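Local atomic coordinates of phosphoribosylglycinamide synthetase (Anaerococcus prevotii, PDB entry 4DIM), a protein that probably binds ATP and a metal ion and acts as a ligase of the ATP-grasp type. Residues A[171-174]-A[175-179]; A[111-114]-A[115-119]; A[99-102]-A[103-107]. All coordinates share one frame; numbering follows the deposited sequence.

Contact 1: residues A[171-174]-A[175-179]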
ATOM      1  N   ASP A 171       4.359 -34.495   6.066  1.00125.78           N
ATOM      2  CA  ASP A 171       2.951 -34.737   5.731  1.00126.96           C
ATOM      3  C   ASP A 171       2.438 -33.610   4.843  1.00125.58           C
ATOM      4  O   ASP A 171       1.602 -33.849   3.967  1.00126.07           O
ATOM      5  CB  ASP A 171       2.118 -34.858   7.029  1.00132.13           C
ATOM      6  CG  ASP A 171       0.692 -35.357   6.877  1.00149.58           C
ATOM      7  OD1 ASP A 171      -0.143 -34.608   6.314  1.00150.32           O
ATOM      8  OD2 ASP A 171       0.386 -36.449   7.413  1.00157.17           O
ATOM      9  N   GLY A 172       2.961 -32.401   5.072  1.00117.56           N
ATOM     10  CA  GLY A 172       2.672 -31.224   4.262  1.00113.66           C
ATOM     11  C   GLY A 172       3.380 -31.278   2.921  1.00111.56           C
ATOM     12  O   GLY A 172       2.711 -31.121   1.912  1.00112.82           O
ATOM     13  N   PHE A 173       4.717 -31.517   2.886  1.00104.12           N
ATOM     14  CA  PHE A 173       5.508 -31.610   1.651  1.00105.46           C
ATOM     15  C   PHE A 173       4.975 -32.702   0.687  1.00115.02           C
ATOM     16  O   PHE A 173       4.806 -32.436  -0.514  1.00115.63           O
ATOM     17  CB  PHE A 173       7.000 -31.858   1.961  1.00107.65           C
ATOM     18  CG  PHE A 173       7.939 -32.032   0.775  1.00111.30           C
ATOM     19  CD1 PHE A 173       8.593 -30.938   0.213  1.00114.67           C
ATOM     20  CD2 PHE A 173       8.248 -33.300   0.288  1.00116.03           C
ATOM     21  CE1 PHE A 173       9.481 -31.103  -0.866  1.00116.88           C
ATOM     22  CE2 PHE A 173       9.178 -33.466  -0.754  1.00119.98           C
ATOM     23  CZ  PHE A 173       9.781 -32.371  -1.327  1.00117.62           C
ATOM     24  N   ASN A 174       4.670 -33.897   1.209  1.00113.98           N
ATOM     25  CA  ASN A 174       4.117 -34.972   0.388  1.00116.73           C
ATOM     26  C   ASN A 174       2.752 -34.571  -0.207  1.00120.91           C
ATOM     27  O   ASN A 174       2.523 -34.803  -1.393  1.00124.15           O
ATOM     28  CB  ASN A 174       4.008 -36.283   1.190  1.00122.31           C
ATOM     29  CG  ASN A 174       5.355 -36.888   1.581  1.00147.51           C
ATOM     30  OD1 ASN A 174       6.411 -36.574   1.007  1.00137.25           O
ATOM     31  ND2 ASN A 174       5.359 -37.757   2.589  1.00142.92           N
ATOM     32  N   GLU A 175       1.875 -33.945   0.577  1.00114.89           N
ATOM     33  CA  GLU A 175       0.568 -33.505   0.054  1.00115.54           C
ATOM     34  C   GLU A 175       0.679 -32.368  -0.969  1.00115.35           C
ATOM     35  O   GLU A 175      -0.159 -32.269  -1.877  1.00117.80           O
ATOM     36  CB  GLU A 175      -0.360 -33.044   1.192  1.00116.65           C
ATOM     37  CG  GLU A 175      -1.038 -34.201   1.904  1.00136.08           C
ATOM     38  CD  GLU A 175      -2.113 -33.754   2.872  1.00161.86           C
ATOM     39  OE1 GLU A 175      -1.857 -33.771   4.099  1.00149.96           O
ATOM     40  OE2 GLU A 175      -3.184 -33.309   2.399  1.00160.61           O
ATOM     41  N   THR A 176       1.697 -31.514  -0.816  1.00105.87           N
ATOM     42  CA  THR A 176       1.898 -30.351  -1.687  1.00104.61           C
ATOM     43  C   THR A 176       2.493 -30.770  -3.019  1.00107.05           C
ATOM     44  O   THR A 176       2.026 -30.312  -4.051  1.00107.39           O
ATOM     45  CB  THR A 176       2.830 -29.301  -1.021  1.00108.28           C
ATOM     46  OG1 THR A 176       2.400 -29.005   0.305  1.00102.74           O
ATOM     47  CG2 THR A 176       2.906 -27.998  -1.818  1.00105.74           C
HETATM   48  N   MSE A 177       3.550 -31.607  -2.985  1.00102.57           N
HETATM   49  CA  MSE A 177       4.260 -32.063  -4.189  1.00103.86           C
HETATM   50  C   MSE A 177       3.398 -32.953  -5.106  1.00112.19           C
HETATM   51  O   MSE A 177       3.682 -33.039  -6.306  1.00114.60           O
HETATM   52  CB  MSE A 177       5.531 -32.808  -3.815  1.00104.70           C
HETATM   53  CG  MSE A 177       6.566 -31.914  -3.236  1.00109.37           C
HETATM   54 SE   MSE A 177       7.624 -31.097  -4.587  0.85120.42          SE
HETATM   55  CE  MSE A 177       8.677 -32.668  -5.000  1.00119.89           C
ATOM     56  N   ASN A 178       2.354 -33.592  -4.560  1.00110.11           N
ATOM     57  CA  ASN A 178       1.446 -34.395  -5.372  1.00115.21           C
ATOM     58  C   ASN A 178       0.408 -33.498  -6.031  1.00119.52           C
ATOM     59  O   ASN A 178      -0.037 -33.815  -7.137  1.00125.28           O
ATOM     60  CB  ASN A 178       0.765 -35.521  -4.554  1.00121.67           C
ATOM     61  CG  ASN A 178       1.517 -36.832  -4.627  1.00139.38           C
ATOM     62  OD1 ASN A 178       1.247 -37.665  -5.501  1.00131.34           O
ATOM     63  ND2 ASN A 178       2.502 -37.023  -3.737  1.00126.79           N
ATOM     64  N   LEU A 179       0.016 -32.401  -5.371  1.00110.62           N
ATOM     65  CA  LEU A 179      -0.964 -31.476  -5.933  1.00112.61           C
ATOM     66  C   LEU A 179      -0.338 -30.469  -6.938  1.00114.21           C
ATOM     67  O   LEU A 179      -1.007 -30.072  -7.897  1.00118.10           O
ATOM     68  CB  LEU A 179      -1.653 -30.702  -4.796  1.00111.17           C
ATOM     69  CG  LEU A 179      -2.782 -29.735  -5.227  1.00119.72           C
ATOM     70  CD1 LEU A 179      -3.871 -30.459  -6.066  1.00125.92           C
ATOM     71  CD2 LEU A 179      -3.400 -29.051  -4.020  1.00119.33           C
TER
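Selenomethionine Met177 lays its CG over the middle of the Phe173 ring, one helical turn back. The approach is nearly straight down: CG sits 3.8 Å from the ring centroid and 11° off the ring normal, a CH-pi contact. The bend of Met177 at chi2 (-86°) sets SE obliquely to the ring, 4.6 Å from the Phe173 centroid, and the bend at chi3 brings CE to Phe173 CZ. The ring itself stands with CG anti to the backbone N (chi1 178°), which swings it along the helix toward Met177. Leu136 of helix 133-141, Val130 and Cys185 also touch the Phe173 side chain.

Elsewhere on the helix side chains return to the backbone. Gly172 O accepts twice from Thr176, from N at 2.9 Å and from OG1 at 2.7 Å. The hydroxyl comes from above the carbonyl plane. Asn178 ND2 likewise returns to Asn174 O, at 3.2 Å. Asp171 and Glu175 lie side by side and point the same way; Glu175 OE2 is hydrogen-bonded to Tyr161 OH. Phe173 and Met177 form an i to i+4 Met-aromatic pair on helix 166-179, in the ATP-grasp region of the chain.

Contact 2: residues A[111-114]-A[115-119]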
ATOM      1  N   TYR A 111      10.948 -14.432  -4.325  1.00105.89           N
ATOM      2  CA  TYR A 111      12.216 -15.174  -4.344  1.00107.29           C
ATOM      3  C   TYR A 111      13.393 -14.200  -4.400  1.00106.65           C
ATOM      4  O   TYR A 111      14.358 -14.379  -3.673  1.00105.98           O
ATOM      5  CB  TYR A 111      12.359 -16.144  -5.548  1.00113.19           C
ATOM      6  CG  TYR A 111      11.253 -17.131  -5.868  1.00118.82           C
ATOM      7  CD1 TYR A 111      11.376 -18.474  -5.516  1.00121.42           C
ATOM      8  CD2 TYR A 111      10.250 -16.802  -6.779  1.00121.79           C
ATOM      9  CE1 TYR A 111      10.492 -19.443  -6.010  1.00123.35           C
ATOM     10  CE2 TYR A 111       9.349 -17.755  -7.256  1.00123.30           C
ATOM     11  CZ  TYR A 111       9.449 -19.071  -6.836  1.00128.59           C
ATOM     12  OH  TYR A 111       8.548 -20.013  -7.270  1.00127.26           O
ATOM     13  N   LYS A 112      13.314 -13.210  -5.311  1.00101.18           N
ATOM     14  CA  LYS A 112      14.331 -12.182  -5.535  1.00101.67           C
ATOM     15  C   LYS A 112      14.431 -11.217  -4.375  1.00100.20           C
ATOM     16  O   LYS A 112      15.525 -10.729  -4.079  1.00102.50           O
ATOM     17  CB  LYS A 112      14.033 -11.359  -6.800  1.00107.30           C
ATOM     18  CG  LYS A 112      14.293 -12.030  -8.144  1.00120.74           C
ATOM     19  CD  LYS A 112      13.992 -11.045  -9.315  1.00127.31           C
ATOM     20  CE  LYS A 112      13.565 -11.719 -10.618  1.00136.83           C
ATOM     21  NZ  LYS A 112      14.719 -12.157 -11.442  1.00143.73           N
HETATM   22  N   MSE A 113      13.282 -10.894  -3.751  1.00 88.68           N
HETATM   23  CA  MSE A 113      13.222 -10.009  -2.582  1.00 82.67           C
HETATM   24  C   MSE A 113      13.882 -10.669  -1.399  1.00 84.18           C
HETATM   25  O   MSE A 113      14.696 -10.053  -0.722  1.00 85.89           O
HETATM   26  CB  MSE A 113      11.752  -9.665  -2.220  1.00 81.77           C
HETATM   27  CG  MSE A 113      11.611  -8.407  -1.352  1.00 86.11           C
HETATM   28 SE   MSE A 113       9.921  -8.212  -0.397  0.82 89.38          SE
HETATM   29  CE  MSE A 113       9.930  -9.869   0.667  1.00 83.32           C
ATOM     30  N   LYS A 114      13.549 -11.924  -1.150  1.00 79.25           N
ATOM     31  CA  LYS A 114      14.077 -12.659   0.005  1.00 79.35           C
ATOM     32  C   LYS A 114      15.562 -13.008  -0.177  1.00 88.61           C
ATOM     33  O   LYS A 114      16.249 -13.282   0.813  1.00 91.77           O
ATOM     34  CB  LYS A 114      13.237 -13.937   0.253  1.00 79.37           C
ATOM     35  CG  LYS A 114      11.767 -13.652   0.570  1.00 95.67           C
ATOM     36  CD  LYS A 114      11.419 -13.649   2.039  1.00107.79           C
ATOM     37  CE  LYS A 114       9.915 -13.714   2.265  1.00124.16           C
ATOM     38  NZ  LYS A 114       9.394 -12.633   3.160  1.00126.55           N
ATOM     39  N   GLU A 115      16.042 -13.023  -1.431  1.00 86.18           N
ATOM     40  CA  GLU A 115      17.435 -13.290  -1.778  1.00 88.34           C
ATOM     41  C   GLU A 115      18.282 -12.060  -1.392  1.00 92.41           C
ATOM     42  O   GLU A 115      19.393 -12.189  -0.882  1.00 94.54           O
ATOM     43  CB  GLU A 115      17.553 -13.610  -3.285  1.00 91.71           C
ATOM     44  CG  GLU A 115      18.896 -14.198  -3.694  1.00112.87           C
ATOM     45  CD  GLU A 115      19.146 -14.320  -5.188  1.00149.35           C
ATOM     46  OE1 GLU A 115      18.765 -13.392  -5.941  1.00156.67           O
ATOM     47  OE2 GLU A 115      19.783 -15.318  -5.597  1.00143.00           O
ATOM     48  N   ALA A 116      17.743 -10.871  -1.653  1.00 86.48           N
ATOM     49  CA  ALA A 116      18.375  -9.612  -1.299  1.00 87.28           C
ATOM     50  C   ALA A 116      18.392  -9.440   0.201  1.00 89.34           C
ATOM     51  O   ALA A 116      19.390  -9.015   0.762  1.00 92.86           O
ATOM     52  CB  ALA A 116      17.630  -8.458  -1.949  1.00 88.16           C
ATOM     53  N   PHE A 117      17.298  -9.763   0.855  1.00 81.14           N
ATOM     54  CA  PHE A 117      17.214  -9.677   2.303  1.00 78.66           C
ATOM     55  C   PHE A 117      18.183 -10.630   2.982  1.00 85.45           C
ATOM     56  O   PHE A 117      18.714 -10.237   4.008  1.00 87.12           O
ATOM     57  CB  PHE A 117      15.773  -9.935   2.765  1.00 77.16           C
ATOM     58  CG  PHE A 117      14.743  -8.883   2.387  1.00 77.37           C
ATOM     59  CD1 PHE A 117      15.125  -7.676   1.800  1.00 82.18           C
ATOM     60  CD2 PHE A 117      13.413  -9.021   2.770  1.00 75.60           C
ATOM     61  CE1 PHE A 117      14.172  -6.677   1.532  1.00 82.13           C
ATOM     62  CE2 PHE A 117      12.493  -8.011   2.539  1.00 77.56           C
ATOM     63  CZ  PHE A 117      12.870  -6.856   1.903  1.00 76.44           C
ATOM     64  N   LYS A 118      18.499 -11.833   2.430  1.00 83.61           N
ATOM     65  CA  LYS A 118      19.514 -12.656   3.120  1.00 84.40           C
ATOM     66  C   LYS A 118      20.895 -12.016   2.951  1.00 89.16           C
ATOM     67  O   LYS A 118      21.633 -11.906   3.934  1.00 93.24           O
ATOM     68  CB  LYS A 118      19.535 -14.151   2.664  1.00 86.27           C
ATOM     69  CG  LYS A 118      19.820 -14.425   1.182  1.00108.33           C
ATOM     70  CD  LYS A 118      20.393 -15.836   0.916  1.00130.71           C
ATOM     71  CE  LYS A 118      19.677 -17.012   1.570  1.00141.87           C
ATOM     72  NZ  LYS A 118      20.214 -18.328   1.094  1.00147.13           N
ATOM     73  N   LYS A 119      21.184 -11.515   1.733  1.00 82.82           N
ATOM     74  CA  LYS A 119      22.455 -10.907   1.325  1.00 85.20           C
ATOM     75  C   LYS A 119      22.777  -9.655   2.148  1.00 89.76           C
ATOM     76  O   LYS A 119      23.905  -9.486   2.615  1.00 91.31           O
ATOM     77  CB  LYS A 119      22.384 -10.543  -0.171  1.00 87.34           C
ATOM     78  CG  LYS A 119      23.657  -9.974  -0.740  1.00 93.54           C
ATOM     79  CD  LYS A 119      23.439  -9.342  -2.104  1.00 92.80           C
ATOM     80  CE  LYS A 119      24.673  -8.578  -2.530  1.00 98.01           C
ATOM     81  NZ  LYS A 119      24.503  -7.968  -3.870  1.00119.74           N
TER
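Met113, a selenomethionine, and Phe117 slant across each other, four residues apart on helix 110-120. The Met113 chain runs out from the helix with chi1 at -160° and turns back only at chi3. That bend brings CE to 3.7 Å from Phe117 CE2. CG is the atom over the ring face, 4.2 Å from the Phe117 centroid. SE approaches the same ring obliquely, 4.7 Å from the centroid, between CG and CE along the chain. This is a Met-aromatic contact.

The ring of Phe117 also stands against the backbone of the preceding turn. Met113 O lies 3.3 Å above the ring plane, offset toward the rim on the CG side. The same oxygen accepts from Phe117 N at 3.1 Å, so backbone and ring of one residue both meet one carbonyl.

In the fold, this pair forms part of the face that helix 110-120 turns to helix 236-253. Leu253 touches both Met113 and Phe117, and Ala249 touches Phe117. Val122 and Thr124 also touch the Phe117 side chain.

Lys114 points elsewhere. Its chain is bent at chi2 and chi4, and NZ is hydrogen-bonded to Thr124 OG1. Tyr111 leads away from the following turn, and its OH is hydrogen-bonded to Tyr184 OH. Glu115 stays near the helix through CB, which lies 3.3 Å from Tyr111 O.

Contact 3: residues A[99-102]-A[103-107]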
ATOM      1  N   LEU A  99      11.500   5.280  -9.420  1.00 89.27           N
ATOM      2  CA  LEU A  99      12.125   3.974  -9.159  1.00 88.59           C
ATOM      3  C   LEU A  99      12.594   3.337 -10.480  1.00 97.63           C
ATOM      4  O   LEU A  99      12.073   3.688 -11.540  1.00 99.79           O
ATOM      5  CB  LEU A  99      11.186   3.020  -8.417  1.00 85.44           C
ATOM      6  CG  LEU A  99      10.092   2.260  -9.220  1.00 88.23           C
ATOM      7  CD1 LEU A  99       9.369   1.277  -8.336  1.00 84.41           C
ATOM      8  CD2 LEU A  99       9.082   3.200  -9.832  1.00 89.33           C
ATOM      9  N   ASN A 100      13.582   2.420 -10.420  1.00 95.49           N
ATOM     10  CA  ASN A 100      14.112   1.764 -11.615  1.00 97.50           C
ATOM     11  C   ASN A 100      13.440   0.384 -11.752  1.00 99.01           C
ATOM     12  O   ASN A 100      12.890  -0.116 -10.782  1.00 93.97           O
ATOM     13  CB  ASN A 100      15.681   1.708 -11.616  1.00 97.61           C
ATOM     14  CG  ASN A 100      16.339   0.886 -10.535  1.00107.06           C
ATOM     15  OD1 ASN A 100      16.014  -0.274 -10.338  1.00102.01           O
ATOM     16  ND2 ASN A 100      17.350   1.418  -9.865  1.00102.27           N
ATOM     17  N   GLU A 101      13.425  -0.196 -12.962  1.00 99.62           N
ATOM     18  CA  GLU A 101      12.712  -1.452 -13.190  1.00 99.97           C
ATOM     19  C   GLU A 101      13.302  -2.656 -12.446  1.00105.32           C
ATOM     20  O   GLU A 101      12.527  -3.502 -12.002  1.00104.51           O
ATOM     21  CB  GLU A 101      12.613  -1.767 -14.678  1.00103.80           C
ATOM     22  CG  GLU A 101      11.500  -2.754 -14.987  1.00108.26           C
ATOM     23  CD  GLU A 101      11.290  -3.021 -16.458  1.00127.37           C
ATOM     24  OE1 GLU A 101      10.324  -3.749 -16.782  1.00120.10           O
ATOM     25  OE2 GLU A 101      12.073  -2.501 -17.290  1.00126.67           O
ATOM     26  N   GLU A 102      14.620  -2.742 -12.287  1.00103.35           N
ATOM     27  CA  GLU A 102      15.193  -3.881 -11.566  1.00103.03           C
ATOM     28  C   GLU A 102      14.745  -3.900 -10.090  1.00102.26           C
ATOM     29  O   GLU A 102      14.575  -4.982  -9.543  1.00100.71           O
ATOM     30  CB  GLU A 102      16.733  -3.961 -11.697  1.00107.74           C
ATOM     31  CG  GLU A 102      17.530  -2.741 -11.287  1.00121.97           C
ATOM     32  CD  GLU A 102      19.031  -2.857 -11.468  1.00146.59           C
ATOM     33  OE1 GLU A 102      19.699  -1.799 -11.440  1.00140.33           O
ATOM     34  OE2 GLU A 102      19.540  -3.986 -11.660  1.00141.97           O
ATOM     35  N   ALA A 103      14.454  -2.728  -9.492  1.00 97.35           N
ATOM     36  CA  ALA A 103      13.991  -2.626  -8.093  1.00 94.65           C
ATOM     37  C   ALA A 103      12.530  -3.025  -7.945  1.00 96.69           C
ATOM     38  O   ALA A 103      12.144  -3.628  -6.937  1.00 93.19           O
ATOM     39  CB  ALA A 103      14.169  -1.206  -7.584  1.00 94.14           C
ATOM     40  N   ALA A 104      11.714  -2.616  -8.936  1.00 94.68           N
ATOM     41  CA  ALA A 104      10.284  -2.892  -9.025  1.00 91.91           C
ATOM     42  C   ALA A 104      10.021  -4.409  -9.210  1.00 96.73           C
ATOM     43  O   ALA A 104       9.070  -4.949  -8.623  1.00 95.72           O
ATOM     44  CB  ALA A 104       9.689  -2.091 -10.169  1.00 92.41           C
ATOM     45  N   ILE A 105      10.863  -5.077 -10.027  1.00 94.70           N
ATOM     46  CA  ILE A 105      10.822  -6.530 -10.262  1.00 95.90           C
ATOM     47  C   ILE A 105      11.177  -7.280  -8.974  1.00 99.79           C
ATOM     48  O   ILE A 105      10.644  -8.353  -8.695  1.00100.28           O
ATOM     49  CB  ILE A 105      11.834  -6.910 -11.390  1.00101.97           C
ATOM     50  CG1 ILE A 105      11.400  -6.378 -12.787  1.00103.79           C
ATOM     51  CG2 ILE A 105      12.113  -8.411 -11.421  1.00104.08           C
ATOM     52  CD1 ILE A 105      10.587  -7.344 -13.709  1.00118.07           C
HETATM   53  N   MSE A 106      12.162  -6.756  -8.252  1.00 95.93           N
HETATM   54  CA  MSE A 106      12.671  -7.405  -7.070  1.00 95.31           C
HETATM   55  C   MSE A 106      11.653  -7.386  -5.975  1.00 99.22           C
HETATM   56  O   MSE A 106      11.523  -8.371  -5.270  1.00 98.87           O
HETATM   57  CB  MSE A 106      13.955  -6.740  -6.628  1.00 98.22           C
HETATM   58  CG  MSE A 106      14.843  -7.658  -5.814  1.00106.64           C
HETATM   59 SE   MSE A 106      16.662  -7.046  -5.815  0.84116.25          SE
HETATM   60  CE  MSE A 106      17.574  -8.923  -6.087  1.00117.02           C
ATOM     61  N   CYS A 107      10.916  -6.272  -5.842  1.00 96.57           N
ATOM     62  CA  CYS A 107       9.807  -6.105  -4.898  1.00 94.25           C
ATOM     63  C   CYS A 107       8.676  -7.057  -5.234  1.00 96.17           C
ATOM     64  O   CYS A 107       8.104  -7.691  -4.352  1.00 95.02           O
ATOM     65  CB  CYS A 107       9.315  -4.665  -4.927  1.00 94.23           C
ATOM     66  SG  CYS A 107      10.457  -3.476  -4.169  1.00 98.52           S
TER
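An asparagine N-cap starts helix 101-108. Asn100 OD1 accepts from Ala103 N at 3.0 Å, with the donor nearly in line with the side-chain C=O bond. The N-H is less straight, at 139°. Asn100 CG sits between the backbone N and the carbonyl carbon (chi1 65°), which folds the amide back over the first turn. OD1 then also lies 3.4 Å from Ala103 CB. The backbone O of Asn100 adds weak bonds to Ala103 N and Ala104 N. An alanine in place of Asn100 would remove the capping oxygen and would probably leave Ala103 N with little more than its weak bond to Asn100 O.

Leu99 comes in on another side. Its CD1 meets Ala104 CB at 3.8 Å, an apolar touch between the residue before the cap and the first turn. Ile84 touches Leu99 and Ala88 touches Ala104, both from helix 84-94.

Further along, Ile105 N bonds to Glu101 O at 3.0 Å. Ile105 CG1 lies beyond the oxygen end of that carbonyl, 3.2 Å from Glu101 O. The carboxylate of Glu101 turns to helix 84-94, where OE1 forms a salt bridge with Arg89 NH2. Glu101 N is hydrogen-bonded to Asp92 OD2, so side chains of two residues serve the amides of this first turn. The arrangement is characteristic of a capped helix N-terminus packed against a neighbouring helix.

Overall arrangement
The contacts follow the chain in the order 3, 2, 1. Contacts 3 and 2 lie on successive helices, 101-108 and 110-120, with centres about 13 Å apart. They touch: Met113 CB meets Met106 O at 3.3 Å, and Lys112 CE meets Ile105 CG2 at 3.7 Å. Both helices also pack on Leu253 of helix 236-253. Contact 1 stands apart on helix 166-179. Its centre is about 25 Å from that of contact 2 and about 33 Å from that of contact 3. Contacts 1 and 2 both fall in the ATP-grasp region of the chain. Contact 1 thus belongs to an outlying part of the chain, while contacts 2 and 3 lie on two successive helices packed against each other, nearer its centre.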